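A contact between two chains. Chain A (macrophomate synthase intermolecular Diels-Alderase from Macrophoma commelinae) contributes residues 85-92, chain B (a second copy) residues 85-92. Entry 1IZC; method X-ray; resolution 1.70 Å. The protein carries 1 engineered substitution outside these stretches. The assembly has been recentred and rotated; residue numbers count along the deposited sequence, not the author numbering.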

# COMPACT_ATOMS: atom_id res chain seq x y z
N ILE A 85 -10.65 -10.89 -4.86
CA ILE A 85 -11.27 -12.13 -5.32
C ILE A 85 -11.24 -13.16 -4.18
O ILE A 85 -12.25 -13.81 -3.89
CB ILE A 85 -10.58 -12.66 -6.59
CG1 ILE A 85 -10.82 -11.66 -7.73
CG2 ILE A 85 -11.14 -14.04 -6.97
CD1 ILE A 85 -10.00 -11.95 -9.01
N HIS A 86 -10.09 -13.29 -3.53
CA HIS A 86 -9.96 -14.21 -2.40
C HIS A 86 -10.96 -13.80 -1.31
O HIS A 86 -11.66 -14.64 -0.76
CB HIS A 86 -8.57 -14.15 -1.77
CG HIS A 86 -7.54 -15.00 -2.45
ND1 HIS A 86 -6.24 -15.09 -2.01
CD2 HIS A 86 -7.63 -15.81 -3.54
CE1 HIS A 86 -5.57 -15.92 -2.79
NE2 HIS A 86 -6.39 -16.37 -3.72
N ALA A 87 -11.00 -12.52 -0.98
CA ALA A 87 -11.92 -12.08 0.08
C ALA A 87 -13.39 -12.37 -0.24
O ALA A 87 -14.15 -12.79 0.65
CB ALA A 87 -11.73 -10.59 0.36
N ALA A 88 -13.80 -12.15 -1.48
CA ALA A 88 -15.20 -12.42 -1.85
C ALA A 88 -15.57 -13.88 -1.58
O ALA A 88 -16.63 -14.17 -1.01
CB ALA A 88 -15.44 -12.11 -3.33
N GLN A 89 -14.71 -14.80 -1.99
CA GLN A 89 -15.02 -16.20 -1.79
C GLN A 89 -14.83 -16.67 -0.36
O GLN A 89 -15.62 -17.46 0.14
CB GLN A 89 -14.21 -17.07 -2.76
CG GLN A 89 -14.68 -16.91 -4.21
CD GLN A 89 -14.47 -18.16 -5.05
OE1 GLN A 89 -15.44 -18.76 -5.55
NE2 GLN A 89 -13.22 -18.55 -5.23
N HIS A 90 -13.80 -16.18 0.33
CA HIS A 90 -13.56 -16.64 1.70
C HIS A 90 -14.51 -16.03 2.73
O HIS A 90 -15.00 -16.74 3.60
CB HIS A 90 -12.10 -16.36 2.11
CG HIS A 90 -11.09 -17.20 1.38
ND1 HIS A 90 -10.53 -18.34 1.93
CD2 HIS A 90 -10.56 -17.08 0.14
CE1 HIS A 90 -9.71 -18.89 1.05
NE2 HIS A 90 -9.71 -18.14 -0.04
N HIS A 91 -14.79 -14.73 2.62
CA HIS A 91 -15.69 -14.09 3.58
C HIS A 91 -17.18 -14.41 3.38
O HIS A 91 -18.02 -14.05 4.21
CB HIS A 91 -15.43 -12.58 3.60
CG HIS A 91 -14.20 -12.20 4.38
ND1 HIS A 91 -12.93 -12.64 4.05
CD2 HIS A 91 -14.06 -11.46 5.50
CE1 HIS A 91 -12.06 -12.18 4.94
NE2 HIS A 91 -12.72 -11.47 5.83
N SER A 92 -17.51 -15.08 2.28
CA SER A 92 -18.88 -15.53 2.04
C SER A 92 -18.87 -17.06 2.23
O SER A 92 -19.88 -17.74 2.03
CB SER A 92 -19.33 -15.24 0.60
OG SER A 92 -18.55 -16.00 -0.31
N ILE B 85 -4.85 -11.23 10.29
CA ILE B 85 -5.64 -12.01 11.24
C ILE B 85 -6.83 -12.64 10.51
O ILE B 85 -7.11 -13.84 10.67
CB ILE B 85 -6.09 -11.14 12.42
CG1 ILE B 85 -4.84 -10.71 13.22
CG2 ILE B 85 -7.05 -11.93 13.34
CD1 ILE B 85 -5.12 -9.65 14.31
N HIS B 86 -7.52 -11.84 9.70
CA HIS B 86 -8.65 -12.36 8.92
C HIS B 86 -8.15 -13.48 8.00
O HIS B 86 -8.77 -14.53 7.91
CB HIS B 86 -9.25 -11.28 8.01
CG HIS B 86 -10.24 -10.38 8.68
ND1 HIS B 86 -10.89 -9.38 8.01
CD2 HIS B 86 -10.70 -10.35 9.95
CE1 HIS B 86 -11.71 -8.76 8.84
NE2 HIS B 86 -11.62 -9.34 10.03
N ALA B 87 -7.05 -13.25 7.30
CA ALA B 87 -6.55 -14.29 6.39
C ALA B 87 -6.20 -15.60 7.10
O ALA B 87 -6.50 -16.69 6.58
CB ALA B 87 -5.34 -13.78 5.62
N ALA B 88 -5.58 -15.52 8.27
CA ALA B 88 -5.23 -16.74 9.00
C ALA B 88 -6.47 -17.59 9.29
O ALA B 88 -6.47 -18.80 9.10
CB ALA B 88 -4.53 -16.40 10.32
N GLN B 89 -7.52 -16.95 9.78
CA GLN B 89 -8.72 -17.69 10.10
C GLN B 89 -9.54 -18.11 8.89
O GLN B 89 -10.06 -19.21 8.86
CB GLN B 89 -9.59 -16.91 11.09
CG GLN B 89 -8.95 -16.83 12.48
CD GLN B 89 -9.97 -16.74 13.61
OE1 GLN B 89 -10.05 -17.62 14.48
NE2 GLN B 89 -10.74 -15.66 13.63
N HIS B 90 -9.62 -17.26 7.87
CA HIS B 90 -10.43 -17.61 6.70
C HIS B 90 -9.76 -18.61 5.77
O HIS B 90 -10.41 -19.54 5.30
CB HIS B 90 -10.80 -16.34 5.91
CG HIS B 90 -11.77 -15.43 6.62
ND1 HIS B 90 -13.12 -15.43 6.36
CD2 HIS B 90 -11.58 -14.53 7.61
CE1 HIS B 90 -13.73 -14.57 7.16
NE2 HIS B 90 -12.81 -14.01 7.93
N HIS B 91 -8.46 -18.46 5.52
CA HIS B 91 -7.75 -19.38 4.63
C HIS B 91 -7.45 -20.76 5.25
O HIS B 91 -7.00 -21.68 4.55
CB HIS B 91 -6.49 -18.72 4.08
CG HIS B 91 -6.78 -17.74 2.97
ND1 HIS B 91 -7.56 -16.62 3.13
CD2 HIS B 91 -6.41 -17.76 1.67
CE1 HIS B 91 -7.67 -15.99 1.97
NE2 HIS B 91 -6.98 -16.66 1.07
N SER B 92 -7.70 -20.90 6.55
CA SER B 92 -7.55 -22.20 7.22
C SER B 92 -8.97 -22.69 7.52
O SER B 92 -9.17 -23.74 8.14
CB SER B 92 -6.80 -22.06 8.55
OG SER B 92 -7.57 -21.29 9.46

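Six histidines, three from each chain, make this contact. The two helices are copies of one another related by an exact two-fold axis, so every interaction occurs twice. Their axes approach no closer than 10.2 Å and their N-to-C directions diverge by 53°, a spacing that leaves room for side chains to lie between them. The backbones come nearest where the CA atoms of His90(A) and His90(B) are 6.0 Å apart. Here the CB atoms of His90(A) and His90(B) meet across the axis at 4.0 Å, with each residue's CA-to-CB bond directed toward the other chain.

The main element of the contact is a pair of stacked rings. The imidazole of His90(A) lies face to face with that of His91(B), the centroids 3.6 Å apart and the planes within 9° of parallel; His91(A) and His90(B) repeat the arrangement. Together these four residues account for most of the 331 Å² buried between the stretches. The two partners reach the stack differently. The CA-to-CB bond of His91(A) points sideways to the other chain, but with chi1 at -77° (m) and chi2 at 61° the end of its side chain comes nearer, placing its ring over a face of His90(B). A flat, conjugated ring suits both positions, since it can bring a whole face into van der Waals contact at close spacing. The orientation of the imidazoles of His90(A) and His90(B) about their own axes is uncertain, so the stack is best read as ring against ring rather than as a pairing of particular nitrogens.

His86(A), one helical turn before His90(A), adds a smaller contact. Its CA-to-CB bond also points toward the partner, and ND1 of His86(A) lies 3.5 Å from NE2 of His91(B). The two rings form an offset edge-to-face pair, with the edge of His91(B) toward the face of His86(A), centroids 5.2 Å apart and planes at 61°. The rings of His91(A) and His91(B) thus each meet two histidines of the other chain, one through the face and one through the edge. The ND1 of His86(A) is hydrogen-bonded elsewhere in the structure, which satisfies a polar atom on a buried residue.

The remaining residues make no contact across the axis. Ala87(A) and Ala88(A) are small, buried helix formers, and the backbone bond from His91(A) N to Ala87(A) O, 2.8 Å, helps fix the position from which His91(A) extends. Just after it, the hydroxyl of Ser92(A) turns back on its own helix, with OG donating to Ala88(A) O at 2.7 Å.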